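PDB 6NOB: beta-fructofuranosidase from Bifidobacterium adolescentis, which probably hydrolyses terminal beta-D-fructofuranoside residues of sugars such as sucrose. Local coordinates for residues Y5-E10 with V93-S98; D18-R23 with F76-E81. All blocks are in the same frame, centred on the assembly; numbering follows the deposited sequence.

Both contacts lie in the N-terminal region of the chain, where two four-stranded antiparallel sheets sit next to each other. Interaction 2 is inside one of them: 18-23 and 76-81 belong to the two central strands, paired by backbone hydrogen bonds, and every touching residue is buried. Interaction 1 brings the edge strand 5-10 of the other sheet against the loop 93-98; it is also mostly buried but reaches the surface at its Tyr5 end, lacks direct hydrogen bonds, and relies on apolar packing and a bridging water. The two contacts meet where Val93 N probably bonds to Gly77 O and Val93 CG2 packs on the backbone of Tyr78. Interaction 2 is richer in aromatic and polar side-chain chemistry.

Interaction 1. Residues Y5-E10 with V93-S98; sequences YSISVE and VNMNPS
Tyr5 lays one face of its ring on Pro97, whose CG stands over the ring centre, 3.8 Å from the centroid of Tyr5 and almost on the normal: a CH-pi contact. A chi1 of -163° puts the Tyr5 CG anti to the backbone N; farther out, CE2 lies 3.5 Å from Met95 O. A water bridges the far end, 3.1 Å from Tyr5 OH and donating to Asn96 O.

Next along the strand, Ile7 points at the loop. Its CG1 takes the crowded position between backbone N and carbonyl carbon (chi1 65°), and CD1 beyond it touches both Met95 CG, at 3.7 Å, and Val93 CG1, at 3.8 Å. The extended Met95 chain runs on until its CE is 3.7 Å from Tyr5 O. Val9 completes the row, crossing Val93 at about a right angle, CG2 to CG1 at 4.0 Å.

No direct hydrogen bond joins the segments. The loop holds its own shape through consecutive Asx turns at Asn94 and Asn96, with Asn94 ND2 donating to Pro103 O and Asp99 O. Met95 also touches Val67 and Val74, one from each sheet, consistent with a loop closing the edge between the two sheets of a beta-sandwich.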
ATOM      1  N   TYR A   5     -24.154 -16.467 -19.472  1.00 74.21           N
ATOM      2  CA  TYR A   5     -24.186 -15.038 -19.189  1.00 70.45           C
ATOM      3  C   TYR A   5     -23.655 -14.266 -20.392  1.00 70.23           C
ATOM      4  O   TYR A   5     -22.667 -14.669 -21.013  1.00 67.37           O
ATOM      5  CB  TYR A   5     -23.357 -14.713 -17.942  1.00 66.64           C
ATOM      6  CG  TYR A   5     -23.650 -13.359 -17.333  1.00 68.94           C
ATOM      7  CD1 TYR A   5     -24.897 -13.076 -16.786  1.00 70.70           C
ATOM      8  CD2 TYR A   5     -22.675 -12.366 -17.293  1.00 64.28           C
ATOM      9  CE1 TYR A   5     -25.170 -11.841 -16.224  1.00 69.14           C
ATOM     10  CE2 TYR A   5     -22.939 -11.126 -16.733  1.00 65.23           C
ATOM     11  CZ  TYR A   5     -24.189 -10.872 -16.200  1.00 67.21           C
ATOM     12  OH  TYR A   5     -24.459  -9.645 -15.642  1.00 70.77           O
ATOM     13  N   SER A   6     -24.307 -13.147 -20.713  1.00 71.42           N
ATOM     14  CA  SER A   6     -24.012 -12.419 -21.939  1.00 66.47           C
ATOM     15  C   SER A   6     -24.045 -10.917 -21.697  1.00 65.03           C
ATOM     16  O   SER A   6     -24.906 -10.417 -20.968  1.00 67.29           O
ATOM     17  CB  SER A   6     -25.010 -12.788 -23.043  1.00 70.65           C
ATOM     18  OG  SER A   6     -24.413 -12.692 -24.322  1.00 78.02           O
ATOM     19  N   ILE A   7     -23.100 -10.200 -22.318  1.00 60.51           N
ATOM     20  CA  ILE A   7     -23.050  -8.742 -22.274  1.00 59.15           C
ATOM     21  C   ILE A   7     -22.694  -8.211 -23.658  1.00 62.36           C
ATOM     22  O   ILE A   7     -22.217  -8.942 -24.529  1.00 63.37           O
ATOM     23  CB  ILE A   7     -22.037  -8.200 -21.238  1.00 52.29           C
ATOM     24  CG1 ILE A   7     -20.610  -8.592 -21.626  1.00 50.52           C
ATOM     25  CG2 ILE A   7     -22.381  -8.677 -19.833  1.00 53.05           C
ATOM     26  CD1 ILE A   7     -19.542  -7.838 -20.861  1.00 44.42           C
ATOM     27  N   SER A   8     -22.930  -6.913 -23.849  1.00 63.13           N
ATOM     28  CA  SER A   8     -22.584  -6.210 -25.078  1.00 59.85           C
ATOM     29  C   SER A   8     -21.541  -5.143 -24.775  1.00 62.48           C
ATOM     30  O   SER A   8     -21.643  -4.433 -23.768  1.00 63.04           O
ATOM     31  CB  SER A   8     -23.822  -5.573 -25.717  1.00 61.69           C
ATOM     32  OG  SER A   8     -23.680  -5.489 -27.124  1.00 67.45           O
ATOM     33  N   VAL A   9     -20.540  -5.028 -25.648  1.00 62.14           N
ATOM     34  CA  VAL A   9     -19.370  -4.189 -25.403  1.00 56.31           C
ATOM     35  C   VAL A   9     -19.031  -3.418 -26.672  1.00 58.15           C
ATOM     36  O   VAL A   9     -18.915  -4.010 -27.751  1.00 61.90           O
ATOM     37  CB  VAL A   9     -18.156  -5.028 -24.953  1.00 55.16           C
ATOM     38  CG1 VAL A   9     -16.878  -4.200 -25.007  1.00 52.86           C
ATOM     39  CG2 VAL A   9     -18.376  -5.589 -23.559  1.00 54.19           C
ATOM     40  N   GLU A  10     -18.858  -2.105 -26.544  1.00 61.66           N
ATOM     41  CA  GLU A  10     -18.380  -1.258 -27.632  1.00 57.94           C
ATOM     42  C   GLU A  10     -16.873  -1.087 -27.490  1.00 58.04           C
ATOM     43  O   GLU A  10     -16.395  -0.588 -26.465  1.00 57.17           O
ATOM     44  CB  GLU A  10     -19.083   0.098 -27.620  1.00 59.64           C
ATOM     45  CG  GLU A  10     -20.594   0.007 -27.682  1.00 65.44           C
ATOM     46  CD  GLU A  10     -21.252   1.369 -27.652  1.00 76.39           C
ATOM     47  OE1 GLU A  10     -21.182   2.085 -28.673  1.00 80.92           O
ATOM     48  OE2 GLU A  10     -21.836   1.723 -26.606  1.00 80.93           O
ATOM     49  N   VAL A  93     -14.520  -3.388 -17.957  1.00 52.53           N
ATOM     50  CA  VAL A  93     -15.639  -4.141 -18.513  1.00 54.29           C
ATOM     51  C   VAL A  93     -16.253  -4.963 -17.388  1.00 51.85           C
ATOM     52  O   VAL A  93     -15.548  -5.722 -16.714  1.00 48.57           O
ATOM     53  CB  VAL A  93     -15.199  -5.042 -19.680  1.00 51.53           C
ATOM     54  CG1 VAL A  93     -16.338  -5.962 -20.099  1.00 50.90           C
ATOM     55  CG2 VAL A  93     -14.739  -4.194 -20.860  1.00 44.77           C
ATOM     56  N   ASN A  94     -17.559  -4.804 -17.184  1.00 52.51           N
ATOM     57  CA  ASN A  94     -18.275  -5.463 -16.093  1.00 53.91           C
ATOM     58  C   ASN A  94     -19.020  -6.670 -16.652  1.00 55.99           C
ATOM     59  O   ASN A  94     -20.072  -6.532 -17.279  1.00 54.78           O
ATOM     60  CB  ASN A  94     -19.233  -4.489 -15.412  1.00 50.76           C
ATOM     61  CG  ASN A  94     -20.180  -5.178 -14.444  1.00 51.27           C
ATOM     62  OD1 ASN A  94     -19.851  -6.210 -13.851  1.00 47.95           O
ATOM     63  ND2 ASN A  94     -21.373  -4.615 -14.290  1.00 52.48           N
ATOM     64  N   MET A  95     -18.468  -7.861 -16.418  1.00 56.04           N
ATOM     65  CA  MET A  95     -19.150  -9.110 -16.731  1.00 52.27           C
ATOM     66  C   MET A  95     -19.406  -9.930 -15.474  1.00 51.01           C
ATOM     67  O   MET A  95     -19.612 -11.145 -15.554  1.00 54.66           O
ATOM     68  CB  MET A  95     -18.350  -9.922 -17.751  1.00 51.46           C
ATOM     69  CG  MET A  95     -19.214 -10.784 -18.652  1.00 55.06           C
ATOM     70  SD  MET A  95     -18.298 -11.548 -20.000  1.00 54.32           S
ATOM     71  CE  MET A  95     -19.586 -12.577 -20.708  1.00 53.45           C
ATOM     72  N   ASN A  96     -19.389  -9.283 -14.310  1.00 49.50           N
ATOM     73  CA  ASN A  96     -19.644  -9.961 -13.049  1.00 48.44           C
ATOM     74  C   ASN A  96     -21.140  -9.960 -12.768  1.00 48.65           C
ATOM     75  O   ASN A  96     -21.721  -8.883 -12.577  1.00 47.96           O
ATOM     76  CB  ASN A  96     -18.893  -9.279 -11.915  1.00 48.52           C
ATOM     77  CG  ASN A  96     -18.777 -10.148 -10.679  1.00 52.98           C
ATOM     78  OD1 ASN A  96     -19.609 -11.025 -10.439  1.00 59.60           O
ATOM     79  ND2 ASN A  96     -17.740  -9.907  -9.880  1.00 47.92           N
ATOM     80  N   PRO A  97     -21.799 -11.121 -12.738  1.00 51.28           N
ATOM     81  CA  PRO A  97     -23.247 -11.140 -12.472  1.00 52.17           C
ATOM     82  C   PRO A  97     -23.627 -10.572 -11.114  1.00 51.58           C
ATOM     83  O   PRO A  97     -24.797 -10.226 -10.911  1.00 54.17           O
ATOM     84  CB  PRO A  97     -23.605 -12.631 -12.574  1.00 50.27           C
ATOM     85  CG  PRO A  97     -22.491 -13.243 -13.378  1.00 52.28           C
ATOM     86  CD  PRO A  97     -21.266 -12.462 -13.026  1.00 49.96           C
ATOM     87  N   SER A  98     -22.680 -10.464 -10.179  1.00 50.36           N
ATOM     88  CA  SER A  98     -22.966  -9.896  -8.867  1.00 55.94           C
ATOM     89  C   SER A  98     -22.917  -8.373  -8.861  1.00 60.11           C
ATOM     90  O   SER A  98     -23.535  -7.748  -7.992  1.00 59.11           O
ATOM     91  CB  SER A  98     -21.980 -10.441  -7.830  1.00 53.64           C
ATOM     92  OG  SER A  98     -22.068 -11.854  -7.723  1.00 69.78           O
TER
HETATM   93  O   HOH W   1     -23.808  -7.063 -13.987  1.00 55.09           O

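Interaction 2. Residues D18-R23 with F76-E81; sequences DLFAER and FGYLSE
Asp18 and Tyr78 face each other across an antiparallel hydrogen-bonded pair, and the Tyr78 ring bends over the Asp18 side chain. The Tyr78 CG sits between its backbone N and carbonyl carbon (chi1 50°); the ring beyond receives Asp18 CB over one face, 3.8 Å from the Tyr78 centroid and offset toward the rim. Carboxylate and ring planes are only 19° apart. A water links the polar ends, donating to Asp18 OD2 at 2.7 Å and lying 2.9 Å from Tyr78 OH. His54 NE2 also bonds OD2, and Val176 N the hydroxyl.

Phe20 and Phe76 project side by side, Phe20 CG anti to its carbonyl carbon, Phe76 CG to its backbone N. They form an offset edge-to-face pair, the edge of Phe76 toward the face of Phe20, planes at 70°, centroids 6.0 Å apart. Phe20 CE1 meets Tyr78 CE2 at 3.6 Å.

Between Phe76 and Tyr78, Gly77 forms a non-hydrogen-bonded pair with Leu19, whose side chain points to the other face. Backbone bonds run both ways between Asp18 and Tyr78, and from Phe20 N to Phe76 O.

Strands 16-23 and 72-80 form the middle of their sheet: Phe20 stacks on His54 of strand 52-58, while Phe76 meets Tyr92 of strand 91-92 edge-to-face.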
ATOM      1  N   ASP A  18      -9.849  -8.305 -21.974  1.00 43.57           N
ATOM      2  CA  ASP A  18      -9.261  -9.113 -20.914  1.00 38.22           C
ATOM      3  C   ASP A  18     -10.339  -9.516 -19.916  1.00 46.22           C
ATOM      4  O   ASP A  18     -11.081  -8.662 -19.420  1.00 45.55           O
ATOM      5  CB  ASP A  18      -8.140  -8.350 -20.209  1.00 38.64           C
ATOM      6  CG  ASP A  18      -6.893  -8.229 -21.062  1.00 44.39           C
ATOM      7  OD1 ASP A  18      -6.876  -7.384 -21.981  1.00 43.68           O
ATOM      8  OD2 ASP A  18      -5.930  -8.982 -20.808  1.00 48.81           O
ATOM      9  N   LEU A  19     -10.424 -10.812 -19.627  1.00 46.59           N
ATOM     10  CA  LEU A  19     -11.411 -11.343 -18.696  1.00 48.64           C
ATOM     11  C   LEU A  19     -10.726 -12.269 -17.704  1.00 47.39           C
ATOM     12  O   LEU A  19      -9.984 -13.170 -18.103  1.00 47.22           O
ATOM     13  CB  LEU A  19     -12.523 -12.097 -19.436  1.00 46.79           C
ATOM     14  CG  LEU A  19     -13.246 -11.346 -20.555  1.00 44.95           C
ATOM     15  CD1 LEU A  19     -14.254 -12.254 -21.235  1.00 39.44           C
ATOM     16  CD2 LEU A  19     -13.927 -10.094 -20.020  1.00 44.62           C
ATOM     17  N   PHE A  20     -10.979 -12.046 -16.416  1.00 43.57           N
ATOM     18  CA  PHE A  20     -10.472 -12.904 -15.347  1.00 41.94           C
ATOM     19  C   PHE A  20     -11.634 -13.773 -14.876  1.00 46.12           C
ATOM     20  O   PHE A  20     -12.513 -13.313 -14.143  1.00 52.42           O
ATOM     21  CB  PHE A  20      -9.876 -12.068 -14.220  1.00 42.78           C
ATOM     22  CG  PHE A  20      -8.644 -11.305 -14.624  1.00 45.74           C
ATOM     23  CD1 PHE A  20      -8.748 -10.114 -15.326  1.00 43.99           C
ATOM     24  CD2 PHE A  20      -7.383 -11.787 -14.318  1.00 47.59           C
ATOM     25  CE1 PHE A  20      -7.617  -9.414 -15.708  1.00 44.50           C
ATOM     26  CE2 PHE A  20      -6.247 -11.091 -14.696  1.00 49.73           C
ATOM     27  CZ  PHE A  20      -6.365  -9.905 -15.395  1.00 48.71           C
ATOM     28  N   ALA A  21     -11.637 -15.029 -15.309  1.00 42.42           N
ATOM     29  CA  ALA A  21     -12.782 -15.913 -15.161  1.00 44.99           C
ATOM     30  C   ALA A  21     -12.498 -17.026 -14.161  1.00 46.51           C
ATOM     31  O   ALA A  21     -11.368 -17.512 -14.040  1.00 42.86           O
ATOM     32  CB  ALA A  21     -13.174 -16.523 -16.509  1.00 44.03           C
ATOM     33  N   GLU A  22     -13.548 -17.430 -13.452  1.00 48.09           N
ATOM     34  CA  GLU A  22     -13.496 -18.518 -12.486  1.00 49.98           C
ATOM     35  C   GLU A  22     -14.387 -19.646 -12.980  1.00 51.10           C
ATOM     36  O   GLU A  22     -15.536 -19.406 -13.367  1.00 53.82           O
ATOM     37  CB  GLU A  22     -13.955 -18.044 -11.103  1.00 52.27           C
ATOM     38  CG  GLU A  22     -13.661 -19.009  -9.966  1.00 54.49           C
ATOM     39  CD  GLU A  22     -13.906 -18.384  -8.605  1.00 62.07           C
ATOM     40  OE1 GLU A  22     -14.092 -17.149  -8.538  1.00 62.96           O
ATOM     41  OE2 GLU A  22     -13.917 -19.127  -7.602  1.00 69.84           O
ATOM     42  N   ARG A  23     -13.857 -20.868 -12.977  1.00 51.45           N
ATOM     43  CA  ARG A  23     -14.660 -22.020 -13.362  1.00 51.40           C
ATOM     44  C   ARG A  23     -15.802 -22.211 -12.372  1.00 55.16           C
ATOM     45  O   ARG A  23     -15.587 -22.258 -11.158  1.00 58.18           O
ATOM     46  CB  ARG A  23     -13.795 -23.278 -13.422  1.00 48.59           C
ATOM     47  CG  ARG A  23     -14.544 -24.511 -13.896  1.00 47.17           C
ATOM     48  CD  ARG A  23     -13.657 -25.746 -13.889  1.00 46.14           C
ATOM     49  NE  ARG A  23     -12.527 -25.630 -14.808  1.00 47.14           N
ATOM     50  CZ  ARG A  23     -12.590 -25.897 -16.108  1.00 50.31           C
ATOM     51  NH1 ARG A  23     -13.733 -26.292 -16.652  1.00 54.86           N
ATOM     52  NH2 ARG A  23     -11.512 -25.768 -16.868  1.00 53.94           N
ATOM     53  N   PHE A  76     -13.615  -9.779 -13.211  1.00 47.00           N
ATOM     54  CA  PHE A  76     -12.796  -8.611 -13.490  1.00 40.17           C
ATOM     55  C   PHE A  76     -12.494  -8.600 -14.979  1.00 42.44           C
ATOM     56  O   PHE A  76     -12.196  -9.646 -15.561  1.00 41.61           O
ATOM     57  CB  PHE A  76     -11.500  -8.651 -12.669  1.00 39.36           C
ATOM     58  CG  PHE A  76     -10.854  -7.309 -12.464  1.00 44.76           C
ATOM     59  CD1 PHE A  76     -11.302  -6.451 -11.472  1.00 42.81           C
ATOM     60  CD2 PHE A  76      -9.771  -6.921 -13.240  1.00 37.32           C
ATOM     61  CE1 PHE A  76     -10.698  -5.220 -11.271  1.00 38.00           C
ATOM     62  CE2 PHE A  76      -9.161  -5.693 -13.043  1.00 40.37           C
ATOM     63  CZ  PHE A  76      -9.625  -4.842 -12.057  1.00 38.71           C
ATOM     64  N   GLY A  77     -12.582  -7.424 -15.593  1.00 42.00           N
ATOM     65  CA  GLY A  77     -12.347  -7.321 -17.020  1.00 43.33           C
ATOM     66  C   GLY A  77     -12.064  -5.900 -17.445  1.00 48.49           C
ATOM     67  O   GLY A  77     -12.380  -4.942 -16.732  1.00 44.63           O
ATOM     68  N   TYR A  78     -11.459  -5.771 -18.624  1.00 48.56           N
ATOM     69  CA  TYR A  78     -11.186  -4.453 -19.182  1.00 47.07           C
ATOM     70  C   TYR A  78     -10.813  -4.585 -20.651  1.00 52.46           C
ATOM     71  O   TYR A  78     -10.341  -5.637 -21.093  1.00 55.81           O
ATOM     72  CB  TYR A  78     -10.065  -3.735 -18.417  1.00 41.40           C
ATOM     73  CG  TYR A  78      -8.811  -4.556 -18.202  1.00 36.87           C
ATOM     74  CD1 TYR A  78      -7.855  -4.672 -19.203  1.00 38.00           C
ATOM     75  CD2 TYR A  78      -8.572  -5.195 -16.992  1.00 37.54           C
ATOM     76  CE1 TYR A  78      -6.703  -5.412 -19.013  1.00 37.18           C
ATOM     77  CE2 TYR A  78      -7.420  -5.941 -16.790  1.00 38.11           C
ATOM     78  CZ  TYR A  78      -6.489  -6.044 -17.806  1.00 36.08           C
ATOM     79  OH  TYR A  78      -5.341  -6.778 -17.619  1.00 32.53           O
ATOM     80  N   LEU A  79     -11.044  -3.506 -21.397  1.00 50.79           N
ATOM     81  CA  LEU A  79     -10.508  -3.346 -22.741  1.00 49.90           C
ATOM     82  C   LEU A  79      -9.106  -2.758 -22.659  1.00 47.81           C
ATOM     83  O   LEU A  79      -8.813  -1.934 -21.790  1.00 46.21           O
ATOM     84  CB  LEU A  79     -11.399  -2.429 -23.582  1.00 47.54           C
ATOM     85  CG  LEU A  79     -12.748  -2.966 -24.056  1.00 48.67           C
ATOM     86  CD1 LEU A  79     -13.599  -1.831 -24.603  1.00 47.57           C
ATOM     87  CD2 LEU A  79     -12.558  -4.052 -25.103  1.00 48.93           C
ATOM     88  N   SER A  80      -8.239  -3.179 -23.579  1.00 47.43           N
ATOM     89  CA  SER A  80      -6.847  -2.753 -23.539  1.00 47.70           C
ATOM     90  C   SER A  80      -6.279  -2.752 -24.955  1.00 48.35           C
ATOM     91  O   SER A  80      -6.982  -3.026 -25.932  1.00 48.29           O
ATOM     92  CB  SER A  80      -6.033  -3.650 -22.597  1.00 46.64           C
ATOM     93  OG  SER A  80      -4.658  -3.312 -22.625  1.00 45.83           O
ATOM     94  N   GLU A  81      -4.989  -2.416 -25.050  1.00 45.41           N
ATOM     95  CA  GLU A  81      -4.234  -2.420 -26.306  1.00 42.88           C
ATOM     96  C   GLU A  81      -4.777  -1.399 -27.306  1.00 47.82           C
ATOM     97  O   GLU A  81      -4.849  -1.658 -28.508  1.00 49.76           O
ATOM     98  CB  GLU A  81      -4.185  -3.816 -26.926  1.00 44.19           C
ATOM     99  CG  GLU A  81      -3.353  -4.804 -26.124  1.00 44.91           C
ATOM    100  CD  GLU A  81      -1.967  -4.275 -25.799  1.00 46.44           C
ATOM    101  OE1 GLU A  81      -1.540  -4.405 -24.633  1.00 46.73           O
ATOM    102  OE2 GLU A  81      -1.305  -3.730 -26.707  1.00 50.77           O
TER
HETATM  103  O   HOH W   2      -3.769  -7.724 -19.818  1.00 44.36           O